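Local atomic coordinates of putative histidinol-phosphate aminotransferase (Erwinia carotovora atroseptica, PDB entry 3LY1), a protein that binds pyridoxal 5'-phosphate and probably acts as a transaminase, possibly one that works on histidinol phosphate. Residues T11-S14 and P18-I21; D123-D128 and D325-I330; K278-E281 and P286-P289. All coordinates share one frame; numbering follows the deposited sequence. Where two conformers were deposited one is given.

In the fold
Contact 2 joins the loop after strand 115-119, at the edge of the large sheet, to strand 327-331. Contact 3, nested in the chain loop that contact 2 closes, joins helix 259-283 to the chain beside strand 294-298. Their centres are 13 Å apart and Leu288 links them, its CD1 lying 3.5 Å from Trp125 CB. Contact 1 leads into strand 19-20, where Ile21 CD1 packs 3.8 Å from Ile330 CG2 of contact 2. The side chain of Trp327 is about 11 Å from that of Asn152, which binds pyridoxal phosphate. Contacts 1 and 3 lie away from the cofactor, although Arg20 packs on Tyr48 of the second subunit, a cofactor-binding residue.

Contact 1. Residues T11-S14 and P18-I21; sequences TAPS and PIRI
Pro18 meets the residues just before it through the backbone of Ser14 and the ring of Pro13. Ser14 O lies 3.1 Å from Pro18 N, close enough to suggest a hydrogen bond, but a proline nitrogen inside the chain carries no hydrogen and the approach is plain contact. Pro18 CB is 3.7 Å from the same Ser14 O, and Pro18 CA is 4.0 Å from Pro13 CB. With only three residues between the segments, the chain bends here, and two stiff prolines suit a place where the backbone must hold a bend without regular structure. Ser14 OG makes a weak hydrogen bond to the backbone N of Asn17 within that bend.

Next comes Ile19, which supplies the apolar half of the contact. Its backbone N sits 3.8 Å from Pro13 CB, while its longer branch crosses the proline ring at a slant: CG1 and CD1 each come 3.9 Å from Pro13 CG. A chi1 of -69° sets CG1 opposite the carbonyl carbon, and the extended chi2 of 169° then carries CD1 out to the proline. Trp340 of helix 335-350 touches both Pro13 and Ile19, so this N-terminal segment, leading into strand 19-20, is packed against that helix.

Beyond this point the strand turns to other partners. Backbone bonds with Gly314 and Leu316 hold Ile19 in the two-stranded parallel sheet with 315-316; Arg20 packs on Tyr48 of the second subunit, and Ile21 rests on Val341.

Across the two segments the attachment is therefore one of shape. Because the nitrogen of Pro18 has no N-H to offer Ser14 O, what holds the segments to each other is mainly dispersion between the proline ring and the isoleucine branch.

Contact 2. Residues D123-D128 and D325-I330; sequences DNWAFD and DNWCRI
Trp125 NE1 is the polar atom at the centre of this contact, poised above one face of the Trp327 indole. It stands 3.2 Å above that plane, offset toward the rim, and is 3.5 Å from both Trp327 CE2 and Trp327 CZ2. Trp327 NE1 is little farther, 3.6 Å from Trp125 NE1. The two indoles make a T-shaped (edge-to-face) pair: the five-membered ring of Trp125 turns its edge to the six-membered ring of Trp327, with centroids 4.8 Å apart and planes at 78°. Trp125 CD1 completes the leading edge, at 3.9 Å from Trp327 CZ2.

Trp125 has a positive phi of 71°, unusual for a residue with a side chain, in the loop between strand 115-119 and helix 129-137. Trp327 lies on strand 327-331, and a chi1 of -70°, with CG opposite the carbonyl carbon, swings its large ring out to meet the loop. The contact thus spans the large-sheet side and the small antiparallel sheet, where Phe296 meets the Trp327 ring nearly parallel. Farther along the strand, Arg329 bonds through NH1 to Asn152 OD1 of the cofactor site and through NH2 to O5 of a citric acid, probably from the crystallisation liquor. This is consistent with the arginine that receives a substrate acid group in related aminotransferases.

Tryptophan suits both positions because of its reach: Trp125 CA and Trp327 CA are 11.3 Å apart. The slightly positive N-H edge facing an electron-rich surface is probably favourable and would add to dispersion.

Contact 3. Residues K278-E281 and P286-P289; sequences KALE and PYLP
Tyr287 and the end of helix 259-283 pack across the turn of a helix-loop-strand unit: the chain leaves the helix, reverses, and runs on toward strand 294-298 of the small antiparallel sheet. Backbone bonds of Pro286 with Gln298 and of Leu288 with Phe296 set residues 286-289 beside that strand. Tyr287 is the residue that folds back onto the helix, meeting Leu280 near the root of its ring and Glu281 at the far end.

Its conformation makes this possible. A chi1 of 61° places CG between the backbone N and the carbonyl carbon, a position that costs some crowding, and chi2 near -90° stands the ring across the CA-CB bond. The ring thereby reaches back to the helix.

Leu280 points toward the loop. The leucine sends CD1 to 3.9 Å from Tyr287 CD1 and equally to 3.9 Å from Tyr287 CB; Leu280 CB also comes 3.9 Å from Tyr287 CD1. The leucine approaches the ring at a slant. Its branched, apolar form suits a buried helix side that also faces Val295, His297 and Met345.

Glu281 behaves differently, being on the exposed side. It starts with CG beside the backbone N, then runs extended, so that its carboxylate reaches the hydroxyl end of the ring. On the way Glu281 CG passes 4.1 Å from Tyr287 CE1. A long acidic chain suits this place because it can span from the helix to a polar group on the loop. The carboxylate and ring planes are 29° apart.

At that end Glu281 OE2 lies at the ring's edge, in its plane, 2.8 Å from Tyr287 OH.

Contact 1. Residues T11-S14 and P18-I21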
loop_
_atom_site.group_PDB
_atom_site.type_symbol
_atom_site.label_atom_id
_atom_site.label_comp_id
_atom_site.label_asym_id
_atom_site.label_seq_id
_atom_site.Cartn_x
_atom_site.Cartn_y
_atom_site.Cartn_z
ATOM N N THR A 11 14.463 30.932 2.208
ATOM C CA THR A 11 14.770 31.538 3.503
ATOM C C THR A 11 15.711 30.619 4.306
ATOM O O THR A 11 15.646 29.388 4.187
ATOM C CB THR A 11 13.471 31.793 4.305
ATOM O OG1 THR A 11 12.746 30.561 4.465
ATOM C CG2 THR A 11 12.589 32.818 3.583
ATOM N N ALA A 12 16.578 31.215 5.123
ATOM C CA ALA A 12 17.535 30.458 5.927
ATOM C C ALA A 12 16.837 29.509 6.908
ATOM O O ALA A 12 15.828 29.864 7.519
ATOM C CB ALA A 12 18.469 31.406 6.687
ATOM N N PRO A 13 17.375 28.300 7.056
ATOM C CA PRO A 13 16.724 27.298 7.889
ATOM C C PRO A 13 16.897 27.517 9.387
ATOM O O PRO A 13 17.731 28.314 9.809
ATOM C CB PRO A 13 17.438 26.008 7.482
ATOM C CG PRO A 13 18.801 26.453 7.042
ATOM C CD PRO A 13 18.574 27.762 6.379
ATOM N N SER A 14 16.103 26.790 10.171
ATOM C CA SER A 14 16.260 26.697 11.622
ATOM C C SER A 14 16.143 25.224 12.001
ATOM O O SER A 14 15.811 24.415 11.143
ATOM C CB SER A 14 15.135 27.469 12.298
ATOM O OG SER A 14 13.867 26.998 11.837
ATOM N N PRO A 18 14.126 22.997 8.989
ATOM C CA PRO A 18 15.427 22.629 8.444
ATOM C C PRO A 18 15.410 22.437 6.944
ATOM O O PRO A 18 14.353 22.232 6.354
ATOM C CB PRO A 18 15.758 21.304 9.173
ATOM C CG PRO A 18 14.454 20.676 9.428
ATOM C CD PRO A 18 13.448 21.841 9.614
ATOM N N ILE A 19 16.577 22.530 6.315
ATOM C CA ILE A 19 16.739 22.037 4.942
ATOM C C ILE A 19 16.775 20.506 5.073
ATOM O O ILE A 19 17.574 19.968 5.849
ATOM C CB ILE A 19 18.050 22.529 4.286
ATOM C CG1 ILE A 19 17.997 24.044 4.032
ATOM C CG2 ILE A 19 18.333 21.773 2.985
ATOM C CD1 ILE A 19 19.338 24.658 3.643
ATOM N N ARG A 20 15.926 19.832 4.299
ATOM C CA ARG A 20 15.735 18.392 4.426
ATOM C C ARG A 20 16.388 17.720 3.230
ATOM O O ARG A 20 15.823 17.703 2.149
ATOM C CB ARG A 20 14.227 18.098 4.483
ATOM C CG ARG A 20 13.575 18.531 5.817
ATOM C CD ARG A 20 12.048 18.570 5.767
ATOM N NE ARG A 20 11.437 17.234 5.634
ATOM C CZ ARG A 20 10.127 16.997 5.700
ATOM N NH1 ARG A 20 9.265 18.003 5.914
ATOM N NH2 ARG A 20 9.666 15.763 5.567
ATOM N N ILE A 21 17.607 17.209 3.419
ATOM C CA ILE A 21 18.352 16.607 2.309
ATOM C C ILE A 21 18.815 15.264 2.813
ATOM O O ILE A 21 19.995 14.867 2.720
ATOM C CB ILE A 21 19.506 17.519 1.771
ATOM C CG1 ILE A 21 20.372 18.066 2.915
ATOM C CG2 ILE A 21 18.928 18.670 0.882
ATOM C CD1 ILE A 21 21.541 18.958 2.449
#

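Contact 2. Residues D123-D128 and D325-I330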
loop_
_atom_site.group_PDB
_atom_site.type_symbol
_atom_site.label_atom_id
_atom_site.label_comp_id
_atom_site.label_asym_id
_atom_site.label_seq_id
_atom_site.Cartn_x
_atom_site.Cartn_y
_atom_site.Cartn_z
ATOM N N ASP A 123 37.546 -1.439 -5.106
ATOM C CA ASP A 123 38.322 -0.373 -4.453
ATOM C C ASP A 123 37.903 1.016 -4.880
ATOM O O ASP A 123 38.376 1.986 -4.289
ATOM C CB ASP A 123 39.866 -0.551 -4.639
ATOM C CG ASP A 123 40.326 -0.456 -6.116
ATOM O OD1 ASP A 123 39.611 0.162 -6.954
ATOM O OD2 ASP A 123 41.425 -0.992 -6.439
ATOM N N ASN A 124 37.030 1.130 -5.881
ATOM C CA ASN A 124 36.440 2.439 -6.207
ATOM C C ASN A 124 34.960 2.583 -5.840
ATOM O O ASN A 124 34.282 3.517 -6.309
ATOM C CB ASN A 124 36.714 2.793 -7.691
ATOM C CG ASN A 124 36.041 1.827 -8.669
ATOM O OD1 ASN A 124 35.851 0.650 -8.368
ATOM N ND2 ASN A 124 35.676 2.330 -9.835
ATOM N N TRP A 125 34.478 1.690 -4.962
ATOM C CA TRP A 125 33.071 1.605 -4.461
ATOM C C TRP A 125 32.029 1.113 -5.503
ATOM O O TRP A 125 30.829 1.140 -5.256
ATOM C CB TRP A 125 32.575 2.878 -3.753
ATOM C CG TRP A 125 33.120 3.158 -2.303
ATOM C CD1 TRP A 125 33.871 4.237 -1.937
ATOM C CD2 TRP A 125 32.930 2.382 -1.078
ATOM N NE1 TRP A 125 34.171 4.185 -0.589
ATOM C CE2 TRP A 125 33.618 3.062 -0.039
ATOM C CE3 TRP A 125 32.297 1.170 -0.773
ATOM C CZ2 TRP A 125 33.675 2.579 1.283
ATOM C CZ3 TRP A 125 32.357 0.686 0.551
ATOM C CH2 TRP A 125 33.046 1.389 1.552
ATOM N N ALA A 126 32.513 0.685 -6.659
ATOM C CA ALA A 126 31.672 0.140 -7.717
ATOM C C ALA A 126 31.317 -1.303 -7.367
ATOM O O ALA A 126 31.994 -1.952 -6.564
ATOM C CB ALA A 126 32.389 0.205 -9.080
ATOM N N PHE A 127 30.264 -1.795 -7.997
ATOM C CA PHE A 127 29.848 -3.160 -7.861
ATOM C C PHE A 127 30.968 -4.059 -8.376
ATOM O O PHE A 127 31.580 -3.741 -9.377
ATOM C CB PHE A 127 28.616 -3.431 -8.718
ATOM C CG PHE A 127 27.332 -2.856 -8.200
ATOM C CD1 PHE A 127 27.273 -2.039 -7.091
ATOM C CD2 PHE A 127 26.158 -3.107 -8.900
ATOM C CE1 PHE A 127 26.034 -1.536 -6.671
ATOM C CE2 PHE A 127 24.946 -2.591 -8.483
ATOM C CZ PHE A 127 24.887 -1.805 -7.391
ATOM N N ASP A 128 31.239 -5.155 -7.681
ATOM C CA ASP A 128 32.100 -6.199 -8.213
ATOM C C ASP A 128 31.197 -7.181 -8.976
ATOM O O ASP A 128 30.780 -8.214 -8.429
ATOM C CB ASP A 128 32.872 -6.865 -7.075
ATOM C CG ASP A 128 33.768 -8.001 -7.544
ATOM O OD1 ASP A 128 33.892 -8.235 -8.748
ATOM O OD2 ASP A 128 34.350 -8.693 -6.683
ATOM N N ASP A 325 31.984 3.870 6.612
ATOM C CA ASP A 325 31.767 4.596 7.859
ATOM C C ASP A 325 32.230 6.047 7.830
ATOM O O ASP A 325 31.819 6.818 8.680
ATOM C CB ASP A 325 32.465 3.899 9.037
ATOM C CG ASP A 325 31.997 2.452 9.230
ATOM O OD1 ASP A 325 30.809 2.156 8.975
ATOM O OD2 ASP A 325 32.843 1.626 9.638
ATOM N N ASN A 326 33.120 6.378 6.905
ATOM C CA ASN A 326 33.686 7.728 6.831
ATOM C C ASN A 326 33.127 8.504 5.629
ATOM O O ASN A 326 33.794 9.400 5.091
ATOM C CB ASN A 326 35.229 7.677 6.784
ATOM C CG ASN A 326 35.857 7.036 8.034
ATOM O OD1 ASN A 326 35.192 6.816 9.045
ATOM N ND2 ASN A 326 37.151 6.737 7.952
ATOM N N TRP A 327 31.901 8.155 5.223
ATOM C CA TRP A 327 31.228 8.752 4.043
ATOM C C TRP A 327 29.847 9.217 4.454
ATOM O O TRP A 327 29.259 8.665 5.413
ATOM C CB TRP A 327 31.129 7.735 2.897
ATOM C CG TRP A 327 32.465 7.421 2.272
ATOM C CD1 TRP A 327 33.485 6.696 2.841
ATOM C CD2 TRP A 327 32.942 7.841 0.992
ATOM N NE1 TRP A 327 34.553 6.634 1.978
ATOM C CE2 TRP A 327 34.246 7.334 0.843
ATOM C CE3 TRP A 327 32.390 8.582 -0.054
ATOM C CZ2 TRP A 327 34.999 7.563 -0.293
ATOM C CZ3 TRP A 327 33.147 8.815 -1.182
ATOM C CH2 TRP A 327 34.443 8.294 -1.294
ATOM N N CYS A 328 29.346 10.231 3.769
ATOM C CA CYS A 328 27.994 10.705 3.988
ATOM C C CYS A 328 27.236 10.857 2.659
ATOM O O CYS A 328 27.802 11.209 1.621
ATOM C CB CYS A 328 27.965 12.031 4.770
ATOM S SG CYS A 328 28.879 13.378 4.022
ATOM N N ARG A 329 25.940 10.583 2.718
ATOM C CA ARG A 329 25.081 10.738 1.583
ATOM C C ARG A 329 24.289 12.001 1.806
ATOM O O ARG A 329 23.556 12.130 2.817
ATOM C CB ARG A 329 24.118 9.540 1.444
ATOM C CG ARG A 329 23.356 9.605 0.094
ATOM C CD ARG A 329 22.153 8.628 0.056
ATOM N NE ARG A 329 21.121 9.083 0.992
ATOM C CZ ARG A 329 20.100 8.357 1.401
ATOM N NH1 ARG A 329 19.967 7.098 0.993
ATOM N NH2 ARG A 329 19.229 8.880 2.253
ATOM N N ILE A 330 24.468 12.948 0.892
ATOM C CA ILE A 330 23.843 14.236 0.965
ATOM C C ILE A 330 22.827 14.316 -0.162
ATOM O O ILE A 330 23.207 14.296 -1.321
ATOM C CB ILE A 330 24.865 15.371 0.701
ATOM C CG1 ILE A 330 26.042 15.311 1.664
ATOM C CG2 ILE A 330 24.165 16.724 0.746
ATOM C CD1 ILE A 330 25.677 15.380 3.144
#

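Contact 3. Residues K278-E281 and P286-P289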
loop_
_atom_site.group_PDB
_atom_site.type_symbol
_atom_site.label_atom_id
_atom_site.label_comp_id
_atom_site.label_asym_id
_atom_site.label_seq_id
_atom_site.Cartn_x
_atom_site.Cartn_y
_atom_site.Cartn_z
ATOM N N LYS A 278 31.231 21.648 -6.559
ATOM C CA LYS A 278 32.138 22.802 -6.484
ATOM C C LYS A 278 32.664 22.959 -5.058
ATOM O O LYS A 278 33.856 23.128 -4.853
ATOM C CB LYS A 278 31.427 24.095 -6.937
ATOM C CG LYS A 278 32.358 25.301 -7.177
ATOM C CD LYS A 278 31.589 26.574 -7.577
ATOM C CE LYS A 278 32.370 27.868 -7.287
ATOM N NZ LYS A 278 33.698 27.887 -7.953
ATOM N N ALA A 279 31.767 22.896 -4.061
ATOM C CA ALA A 279 32.178 22.967 -2.637
ATOM C C ALA A 279 33.115 21.817 -2.217
ATOM O O ALA A 279 34.113 22.056 -1.526
ATOM C CB ALA A 279 30.952 23.061 -1.690
ATOM N N LEU A 280 32.818 20.585 -2.642
ATOM C CA LEU A 280 33.645 19.415 -2.310
ATOM C C LEU A 280 35.082 19.509 -2.896
ATOM O O LEU A 280 36.083 19.198 -2.217
ATOM C CB LEU A 280 32.949 18.107 -2.732
ATOM C CG LEU A 280 31.655 17.786 -1.969
ATOM C CD1 LEU A 280 30.906 16.625 -2.640
ATOM C CD2 LEU A 280 31.946 17.442 -0.472
ATOM N N GLU A 281 35.154 19.915 -4.159
ATOM C CA GLU A 281 36.412 20.239 -4.828
ATOM C C GLU A 281 37.231 21.326 -4.123
ATOM O O GLU A 281 38.429 21.175 -3.967
ATOM C CB GLU A 281 36.141 20.611 -6.287
ATOM C CG GLU A 281 35.896 19.356 -7.076
ATOM C CD GLU A 281 35.409 19.607 -8.452
ATOM O OE1 GLU A 281 35.436 20.789 -8.887
ATOM O OE2 GLU A 281 34.990 18.615 -9.099
ATOM N N PRO A 286 36.979 13.830 -1.376
ATOM C CA PRO A 286 36.598 12.975 -2.499
ATOM C C PRO A 286 35.073 12.682 -2.519
ATOM O O PRO A 286 34.428 12.612 -1.460
ATOM C CB PRO A 286 37.390 11.669 -2.239
ATOM C CG PRO A 286 38.582 12.102 -1.392
ATOM C CD PRO A 286 38.067 13.247 -0.559
ATOM N N TYR A 287 34.526 12.535 -3.715
ATOM C CA TYR A 287 33.155 12.061 -3.911
ATOM C C TYR A 287 33.020 11.109 -5.087
ATOM O O TYR A 287 33.864 11.074 -5.983
ATOM C CB TYR A 287 32.231 13.227 -4.117
ATOM C CG TYR A 287 32.561 14.051 -5.337
ATOM C CD1 TYR A 287 33.438 15.137 -5.253
ATOM C CD2 TYR A 287 32.015 13.746 -6.576
ATOM C CE1 TYR A 287 33.754 15.900 -6.389
ATOM C CE2 TYR A 287 32.318 14.495 -7.708
ATOM C CZ TYR A 287 33.184 15.578 -7.600
ATOM O OH TYR A 287 33.495 16.315 -8.723
ATOM N N LEU A 288 31.924 10.355 -5.091
ATOM C CA LEU A 288 31.641 9.416 -6.166
ATOM C C LEU A 288 30.775 10.090 -7.227
ATOM O O LEU A 288 30.049 11.049 -6.943
ATOM C CB LEU A 288 30.974 8.140 -5.615
ATOM C CG LEU A 288 31.711 7.355 -4.516
ATOM C CD1 LEU A 288 30.995 6.031 -4.143
ATOM C CD2 LEU A 288 33.122 7.027 -4.952
ATOM N N PRO A 289 30.860 9.615 -8.479
ATOM C CA PRO A 289 30.014 10.237 -9.505
ATOM C C PRO A 289 28.535 10.043 -9.114
ATOM O O PRO A 289 28.152 8.993 -8.537
ATOM C CB PRO A 289 30.365 9.481 -10.779
ATOM C CG PRO A 289 31.681 8.830 -10.515
ATOM C CD PRO A 289 31.755 8.584 -9.024
#